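Local coordinates for protein nucleotidyltransferase (Thermus thermophilus HB8, PDB 1WWP) that is of unknown function but probably acts as a substrate-binding partner of a nucleotidyltransferase, and forms an all-helical two-chain assembly, at residues 3-8 with 31-36; 10-15 with 24-29. All coordinates share one frame; numbering follows the deposited sequence.

Contact 1: 3-8 with 31-36; sequences EKALAT and EYTFEA
A5, T8 and L6 on one helix meet Y32 and T33 on the other, with the side chains of all five buried. The methyl of A5 sits at the edge of the Y32 ring, near its plane, with CB 3.8 Å from Y32 CE1, and the ring faces take no part in this approach. L6 CD1 comes within 4.2 Å of T33 CG2, the two side chains meeting obliquely. The polar part centres on T8. Its OG1 stands between the backbone N and the carbonyl carbon (chi1 63°), and from there it donates to A5 O at 2.7 Å, with a C=O...donor angle of 135°. T8 OG1 and Y32 OH lie 2.9 Å apart, within hydrogen-bonding distance, and the two side chains cross at about a right angle. An alanine in place of T8 would remove OG1 and probably leave both Y32 OH and A5 O without this partner, the ring tip being less firmly placed. T33 OG1 also comes near A5 O, at 3.2 Å, but its hydrogen bond goes to R29 O within its own helix. With axes 8.8 Å apart at closest approach and running at 157°, close to antiparallel, the segments form part of the helical hairpin of helices 2-13 and 20-49, with A5 facing T33 where their CA atoms come nearest (5.3 Å). Such pairing is a basic unit of antiparallel helical bundles.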
ATOM      1  N   GLU A   3      14.576   9.467   5.528  1.00 71.63           N
ATOM      2  CA  GLU A   3      15.033  10.572   4.674  1.00 71.44           C
ATOM      3  C   GLU A   3      15.077  10.333   3.158  1.00 69.83           C
ATOM      4  O   GLU A   3      14.491  11.097   2.386  1.00 71.21           O
ATOM      5  CB  GLU A   3      16.415  11.052   5.136  1.00 75.45           C
ATOM      6  CG  GLU A   3      16.452  11.593   6.563  1.00 84.70           C
ATOM      7  CD  GLU A   3      16.724  10.519   7.609  1.00 88.97           C
ATOM      8  OE1 GLU A   3      16.001   9.500   7.643  1.00 92.08           O
ATOM      9  OE2 GLU A   3      17.668  10.701   8.408  1.00 92.66           O
ATOM     10  N   LYS A   4      15.779   9.290   2.731  1.00 66.12           N
ATOM     11  CA  LYS A   4      15.904   8.983   1.308  1.00 65.56           C
ATOM     12  C   LYS A   4      14.547   8.636   0.691  1.00 59.93           C
ATOM     13  O   LYS A   4      14.243   9.022  -0.444  1.00 55.94           O
ATOM     14  CB  LYS A   4      16.882   7.821   1.120  1.00 72.57           C
ATOM     15  CG  LYS A   4      17.672   7.850  -0.185  1.00 83.13           C
ATOM     16  CD  LYS A   4      16.786   7.639  -1.404  1.00 87.86           C
ATOM     17  CE  LYS A   4      17.625   7.485  -2.661  1.00 90.63           C
ATOM     18  NZ  LYS A   4      16.785   7.297  -3.871  1.00 93.77           N
ATOM     19  N   ALA A   5      13.734   7.902   1.441  1.00 51.65           N
ATOM     20  CA  ALA A   5      12.410   7.528   0.966  1.00 47.47           C
ATOM     21  C   ALA A   5      11.593   8.814   0.864  1.00 40.08           C
ATOM     22  O   ALA A   5      10.833   9.010  -0.079  1.00 39.06           O
ATOM     23  CB  ALA A   5      11.759   6.558   1.941  1.00 47.15           C
ATOM     24  N   LEU A   6      11.782   9.695   1.839  1.00 37.49           N
ATOM     25  CA  LEU A   6      11.085  10.972   1.874  1.00 43.13           C
ATOM     26  C   LEU A   6      11.400  11.835   0.648  1.00 38.08           C
ATOM     27  O   LEU A   6      10.591  12.667   0.246  1.00 42.05           O
ATOM     28  CB  LEU A   6      11.451  11.731   3.151  1.00 37.28           C
ATOM     29  CG  LEU A   6      10.832  13.116   3.358  1.00 41.45           C
ATOM     30  CD1 LEU A   6       9.313  13.089   3.137  1.00 32.13           C
ATOM     31  CD2 LEU A   6      11.158  13.576   4.767  1.00 41.46           C
ATOM     32  N   ALA A   7      12.568  11.612   0.052  1.00 42.70           N
ATOM     33  CA  ALA A   7      13.019  12.364  -1.128  1.00 43.76           C
ATOM     34  C   ALA A   7      12.244  11.991  -2.384  1.00 42.08           C
ATOM     35  O   ALA A   7      11.903  12.847  -3.204  1.00 45.79           O
ATOM     36  CB  ALA A   7      14.511  12.119  -1.349  1.00 44.54           C
ATOM     37  N   THR A   8      11.970  10.701  -2.539  1.00 47.44           N
ATOM     38  CA  THR A   8      11.233  10.217  -3.699  1.00 41.06           C
ATOM     39  C   THR A   8       9.783  10.681  -3.599  1.00 39.02           C
ATOM     40  O   THR A   8       9.140  10.965  -4.614  1.00 38.76           O
ATOM     41  CB  THR A   8      11.300   8.695  -3.777  1.00 43.72           C
ATOM     42  OG1 THR A   8      10.670   8.130  -2.621  1.00 55.99           O
ATOM     43  CG2 THR A   8      12.753   8.246  -3.799  1.00 50.59           C
ATOM     44  N   GLU A  31       3.255   5.524   1.261  1.00 25.19           N
ATOM     45  CA  GLU A  31       3.175   4.292   2.036  1.00 28.47           C
ATOM     46  C   GLU A  31       4.519   3.885   2.606  1.00 31.16           C
ATOM     47  O   GLU A  31       4.672   3.790   3.828  1.00 33.17           O
ATOM     48  CB  GLU A  31       2.619   3.157   1.175  1.00 24.69           C
ATOM     49  CG  GLU A  31       1.123   3.264   0.886  1.00 34.02           C
ATOM     50  CD  GLU A  31       0.586   2.036   0.160  1.00 37.12           C
ATOM     51  OE1 GLU A  31      -0.642   1.817   0.175  1.00 45.82           O
ATOM     52  OE2 GLU A  31       1.388   1.281  -0.430  1.00 45.46           O
ATOM     53  N   TYR A  32       5.510   3.662   1.745  1.00 31.26           N
ATOM     54  CA  TYR A  32       6.797   3.243   2.271  1.00 34.64           C
ATOM     55  C   TYR A  32       7.549   4.316   3.037  1.00 33.53           C
ATOM     56  O   TYR A  32       8.414   4.001   3.848  1.00 38.66           O
ATOM     57  CB  TYR A  32       7.670   2.598   1.179  1.00 38.85           C
ATOM     58  CG  TYR A  32       8.149   3.450   0.024  1.00 37.41           C
ATOM     59  CD1 TYR A  32       9.077   4.469   0.218  1.00 40.41           C
ATOM     60  CD2 TYR A  32       7.767   3.140  -1.291  1.00 37.70           C
ATOM     61  CE1 TYR A  32       9.633   5.158  -0.881  1.00 44.51           C
ATOM     62  CE2 TYR A  32       8.311   3.814  -2.387  1.00 38.21           C
ATOM     63  CZ  TYR A  32       9.247   4.816  -2.179  1.00 44.72           C
ATOM     64  OH  TYR A  32       9.812   5.441  -3.272  1.00 42.33           O
ATOM     65  N   THR A  33       7.211   5.581   2.808  1.00 25.90           N
ATOM     66  CA  THR A  33       7.856   6.648   3.548  1.00 29.31           C
ATOM     67  C   THR A  33       7.278   6.675   4.961  1.00 29.14           C
ATOM     68  O   THR A  33       7.982   6.913   5.945  1.00 27.75           O
ATOM     69  CB  THR A  33       7.600   8.028   2.896  1.00 34.83           C
ATOM     70  OG1 THR A  33       8.232   8.073   1.610  1.00 38.24           O
ATOM     71  CG2 THR A  33       8.136   9.147   3.798  1.00 25.48           C
ATOM     72  N   PHE A  34       5.975   6.451   5.045  1.00 32.82           N
ATOM     73  CA  PHE A  34       5.282   6.417   6.326  1.00 32.43           C
ATOM     74  C   PHE A  34       5.840   5.297   7.201  1.00 29.80           C
ATOM     75  O   PHE A  34       6.162   5.507   8.370  1.00 28.50           O
ATOM     76  CB  PHE A  34       3.799   6.157   6.091  1.00 28.35           C
ATOM     77  CG  PHE A  34       3.025   5.905   7.344  1.00 34.87           C
ATOM     78  CD1 PHE A  34       2.785   4.600   7.781  1.00 35.02           C
ATOM     79  CD2 PHE A  34       2.505   6.968   8.079  1.00 38.76           C
ATOM     80  CE1 PHE A  34       2.035   4.360   8.927  1.00 36.85           C
ATOM     81  CE2 PHE A  34       1.752   6.739   9.233  1.00 42.30           C
ATOM     82  CZ  PHE A  34       1.519   5.428   9.655  1.00 40.19           C
ATOM     83  N   GLU A  35       5.922   4.101   6.627  1.00 32.09           N
ATOM     84  CA  GLU A  35       6.421   2.948   7.362  1.00 39.28           C
ATOM     85  C   GLU A  35       7.826   3.209   7.883  1.00 39.61           C
ATOM     86  O   GLU A  35       8.134   2.894   9.033  1.00 37.09           O
ATOM     87  CB  GLU A  35       6.412   1.708   6.475  1.00 39.05           C
ATOM     88  CG  GLU A  35       5.033   1.378   5.864  1.00 58.33           C
ATOM     89  CD  GLU A  35       3.918   1.148   6.901  1.00 58.88           C
ATOM     90  OE1 GLU A  35       4.194   0.574   7.980  1.00 57.18           O
ATOM     91  OE2 GLU A  35       2.759   1.526   6.619  1.00 53.65           O
ATOM     92  N   ALA A  36       8.677   3.787   7.042  1.00 36.28           N
ATOM     93  CA  ALA A  36      10.043   4.090   7.456  1.00 38.88           C
ATOM     94  C   ALA A  36      10.021   5.201   8.491  1.00 36.54           C
ATOM     95  O   ALA A  36      10.846   5.246   9.395  1.00 39.62           O
ATOM     96  CB  ALA A  36      10.891   4.522   6.254  1.00 38.30           C
TER

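Contact 2: 10-15 with 24-29; sequences KELAFL and DAAIQR
The helical hairpin formed by helices 2-13 and 20-49 is packed near its turn by L12, which reaches across to A25, A26 and R29. L12 CB lies 3.9 Å from A26 CB, where the two CA atoms are also nearest in register, and L12 CD1 reaches 3.7 Å to A25 CB. L12 CD1 also rests over one face of the R29 guanidinium, 3.3 Å from R29 NH1, the leucine crossing the arginine at about a right angle. The R29 chain is extended, with CD anti (chi2 179°) and NE anti (chi3 175°), which carries the guanidinium out to L12. E11 approaches the guanidinium at its edge through CB, 4.0 Å from R29 NH1. Its carboxylate stays apart: E11 OE2 is 4.1 Å from R29 NH1 and well out of the guanidinium plane, so the opposite charges probably attract only weakly, with no salt bridge. R29 NH1 is hydrogen-bonded to T8 O, and R29 NE forms a salt bridge with D24 of the second subunit. L12 and A25 also pack on V21 of that subunit, while A13 and A26 touch L103, so that helix 93-116 of the same chain lies against both arms of the hairpin.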
ATOM      1  N   LYS A  10       8.693  13.543  -2.111  1.00 37.52           N
ATOM      2  CA  LYS A  10       8.659  14.966  -2.424  1.00 43.31           C
ATOM      3  C   LYS A  10       8.707  15.248  -3.922  1.00 46.73           C
ATOM      4  O   LYS A  10       8.201  16.272  -4.380  1.00 48.44           O
ATOM      5  CB  LYS A  10       9.786  15.696  -1.689  1.00 48.22           C
ATOM      6  CG  LYS A  10       9.535  15.773  -0.191  1.00 54.07           C
ATOM      7  CD  LYS A  10      10.553  16.631   0.540  1.00 64.70           C
ATOM      8  CE  LYS A  10      11.934  15.999   0.539  1.00 68.22           C
ATOM      9  NZ  LYS A  10      12.905  16.847   1.288  1.00 74.67           N
ATOM     10  N   GLU A  11       9.295  14.330  -4.684  1.00 47.86           N
ATOM     11  CA  GLU A  11       9.357  14.479  -6.130  1.00 51.28           C
ATOM     12  C   GLU A  11       7.949  14.594  -6.709  1.00 52.10           C
ATOM     13  O   GLU A  11       7.731  15.296  -7.693  1.00 52.33           O
ATOM     14  CB  GLU A  11      10.023  13.263  -6.776  1.00 57.25           C
ATOM     15  CG  GLU A  11      11.492  13.070  -6.461  1.00 66.95           C
ATOM     16  CD  GLU A  11      12.113  11.978  -7.317  1.00 70.38           C
ATOM     17  OE1 GLU A  11      12.026  12.086  -8.557  1.00 71.26           O
ATOM     18  OE2 GLU A  11      12.690  11.016  -6.762  1.00 71.73           O
ATOM     19  N   LEU A  12       6.992  13.908  -6.093  1.00 43.55           N
ATOM     20  CA  LEU A  12       5.629  13.891  -6.605  1.00 43.94           C
ATOM     21  C   LEU A  12       4.581  14.560  -5.729  1.00 45.55           C
ATOM     22  O   LEU A  12       3.567  15.030  -6.231  1.00 44.89           O
ATOM     23  CB  LEU A  12       5.198  12.444  -6.841  1.00 44.54           C
ATOM     24  CG  LEU A  12       6.021  11.572  -7.789  1.00 48.43           C
ATOM     25  CD1 LEU A  12       5.684  10.098  -7.559  1.00 49.53           C
ATOM     26  CD2 LEU A  12       5.738  11.969  -9.218  1.00 47.29           C
ATOM     27  N   ALA A  13       4.818  14.593  -4.422  1.00 46.93           N
ATOM     28  CA  ALA A  13       3.846  15.169  -3.493  1.00 48.32           C
ATOM     29  C   ALA A  13       3.531  16.649  -3.713  1.00 48.25           C
ATOM     30  O   ALA A  13       2.466  17.124  -3.318  1.00 48.14           O
ATOM     31  CB  ALA A  13       4.311  14.946  -2.062  1.00 44.52           C
ATOM     32  N   PHE A  14       4.442  17.371  -4.354  1.00 53.76           N
ATOM     33  CA  PHE A  14       4.247  18.799  -4.586  1.00 55.07           C
ATOM     34  C   PHE A  14       3.809  19.147  -5.995  1.00 57.42           C
ATOM     35  O   PHE A  14       3.920  20.294  -6.426  1.00 62.77           O
ATOM     36  CB  PHE A  14       5.525  19.545  -4.212  1.00 45.61           C
ATOM     37  CG  PHE A  14       5.938  19.319  -2.789  1.00 47.92           C
ATOM     38  CD1 PHE A  14       5.106  19.718  -1.745  1.00 46.27           C
ATOM     39  CD2 PHE A  14       7.131  18.671  -2.483  1.00 45.02           C
ATOM     40  CE1 PHE A  14       5.455  19.477  -0.419  1.00 43.89           C
ATOM     41  CE2 PHE A  14       7.488  18.426  -1.154  1.00 49.39           C
ATOM     42  CZ  PHE A  14       6.643  18.832  -0.124  1.00 45.05           C
ATOM     43  N   LEU A  15       3.287  18.153  -6.705  1.00 56.05           N
ATOM     44  CA  LEU A  15       2.816  18.361  -8.063  1.00 58.05           C
ATOM     45  C   LEU A  15       1.442  19.003  -8.022  1.00 62.10           C
ATOM     46  O   LEU A  15       0.526  18.497  -7.374  1.00 59.93           O
ATOM     47  CB  LEU A  15       2.752  17.027  -8.815  1.00 55.38           C
ATOM     48  CG  LEU A  15       4.113  16.368  -9.055  1.00 46.52           C
ATOM     49  CD1 LEU A  15       3.934  15.069  -9.814  1.00 40.73           C
ATOM     50  CD2 LEU A  15       4.999  17.326  -9.840  1.00 49.47           C
ATOM     51  N   ASP A  24      -0.979   7.868  -8.255  1.00 30.89           N
ATOM     52  CA  ASP A  24      -0.896   6.524  -7.686  1.00 32.24           C
ATOM     53  C   ASP A  24       0.516   6.283  -7.152  1.00 36.41           C
ATOM     54  O   ASP A  24       0.699   5.703  -6.080  1.00 36.11           O
ATOM     55  CB  ASP A  24      -1.292   5.490  -8.750  1.00 23.10           C
ATOM     56  CG  ASP A  24      -2.784   5.529  -9.053  1.00 32.85           C
ATOM     57  OD1 ASP A  24      -3.234   4.832  -9.992  1.00 37.74           O
ATOM     58  OD2 ASP A  24      -3.509   6.265  -8.333  1.00 41.29           O
ATOM     59  N   ALA A  25       1.511   6.754  -7.899  1.00 31.37           N
ATOM     60  CA  ALA A  25       2.909   6.631  -7.508  1.00 27.16           C
ATOM     61  C   ALA A  25       3.193   7.411  -6.221  1.00 28.98           C
ATOM     62  O   ALA A  25       3.965   6.974  -5.375  1.00 28.24           O
ATOM     63  CB  ALA A  25       3.814   7.148  -8.636  1.00 27.36           C
ATOM     64  N   ALA A  26       2.587   8.582  -6.084  1.00 34.45           N
ATOM     65  CA  ALA A  26       2.789   9.406  -4.893  1.00 33.77           C
ATOM     66  C   ALA A  26       2.190   8.679  -3.690  1.00 29.57           C
ATOM     67  O   ALA A  26       2.706   8.752  -2.586  1.00 25.79           O
ATOM     68  CB  ALA A  26       2.115  10.754  -5.063  1.00 22.89           C
ATOM     69  N   ILE A  27       1.095   7.970  -3.918  1.00 33.36           N
ATOM     70  CA  ILE A  27       0.446   7.246  -2.832  1.00 34.29           C
ATOM     71  C   ILE A  27       1.318   6.075  -2.378  1.00 30.52           C
ATOM     72  O   ILE A  27       1.471   5.823  -1.186  1.00 32.52           O
ATOM     73  CB  ILE A  27      -0.940   6.763  -3.285  1.00 35.06           C
ATOM     74  CG1 ILE A  27      -1.851   7.976  -3.465  1.00 35.47           C
ATOM     75  CG2 ILE A  27      -1.512   5.769  -2.292  1.00 28.05           C
ATOM     76  CD1 ILE A  27      -3.175   7.647  -4.133  1.00 39.88           C
ATOM     77  N   GLN A  28       1.901   5.373  -3.342  1.00 31.91           N
ATOM     78  CA  GLN A  28       2.785   4.257  -3.051  1.00 27.81           C
ATOM     79  C   GLN A  28       3.988   4.755  -2.247  1.00 31.17           C
ATOM     80  O   GLN A  28       4.380   4.147  -1.249  1.00 34.48           O
ATOM     81  CB  GLN A  28       3.256   3.606  -4.364  1.00 25.66           C
ATOM     82  CG  GLN A  28       4.425   2.631  -4.215  1.00 27.55           C
ATOM     83  CD  GLN A  28       4.057   1.324  -3.509  1.00 43.17           C
ATOM     84  OE1 GLN A  28       4.912   0.456  -3.325  1.00 46.24           O
ATOM     85  NE2 GLN A  28       2.790   1.178  -3.116  1.00 35.00           N
ATOM     86  N   ARG A  29       4.574   5.868  -2.665  1.00 29.32           N
ATOM     87  CA  ARG A  29       5.738   6.409  -1.963  1.00 26.03           C
ATOM     88  C   ARG A  29       5.381   6.886  -0.576  1.00 26.07           C
ATOM     89  O   ARG A  29       6.173   6.775   0.354  1.00 24.84           O
ATOM     90  CB  ARG A  29       6.359   7.548  -2.778  1.00 34.16           C
ATOM     91  CG  ARG A  29       6.892   7.062  -4.117  1.00 35.68           C
ATOM     92  CD  ARG A  29       7.507   8.175  -4.991  1.00 31.88           C
ATOM     93  NE  ARG A  29       8.086   7.543  -6.175  1.00 42.22           N
ATOM     94  CZ  ARG A  29       8.739   8.164  -7.154  1.00 45.39           C
ATOM     95  NH1 ARG A  29       8.929   9.480  -7.125  1.00 44.96           N
ATOM     96  NH2 ARG A  29       9.197   7.451  -8.173  1.00 33.09           N
TER

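Contacts 1 and 2 join the same two helices, 2-13 and 20-49, at successive levels, with centres about 10 Å apart. Contact 2 is the one nearer the turn; the centre of contact 1 is about 8 Å, and that of contact 2 about 12 Å, from the centre of the chain. One arginine bridges the levels: R29 NH1, against which L12 CD1 of contact 2 lies, is 2.9 Å from T8 O of contact 1, a probable hydrogen bond. Both contacts also border the second subunit: T8 packs on Y91 of the second subunit, and L12 on V21 of that subunit, so packing within the hairpin and pairing of the chains share residues. Both contacts are packing within the hairpin, and a role in substrate binding is not evident from them.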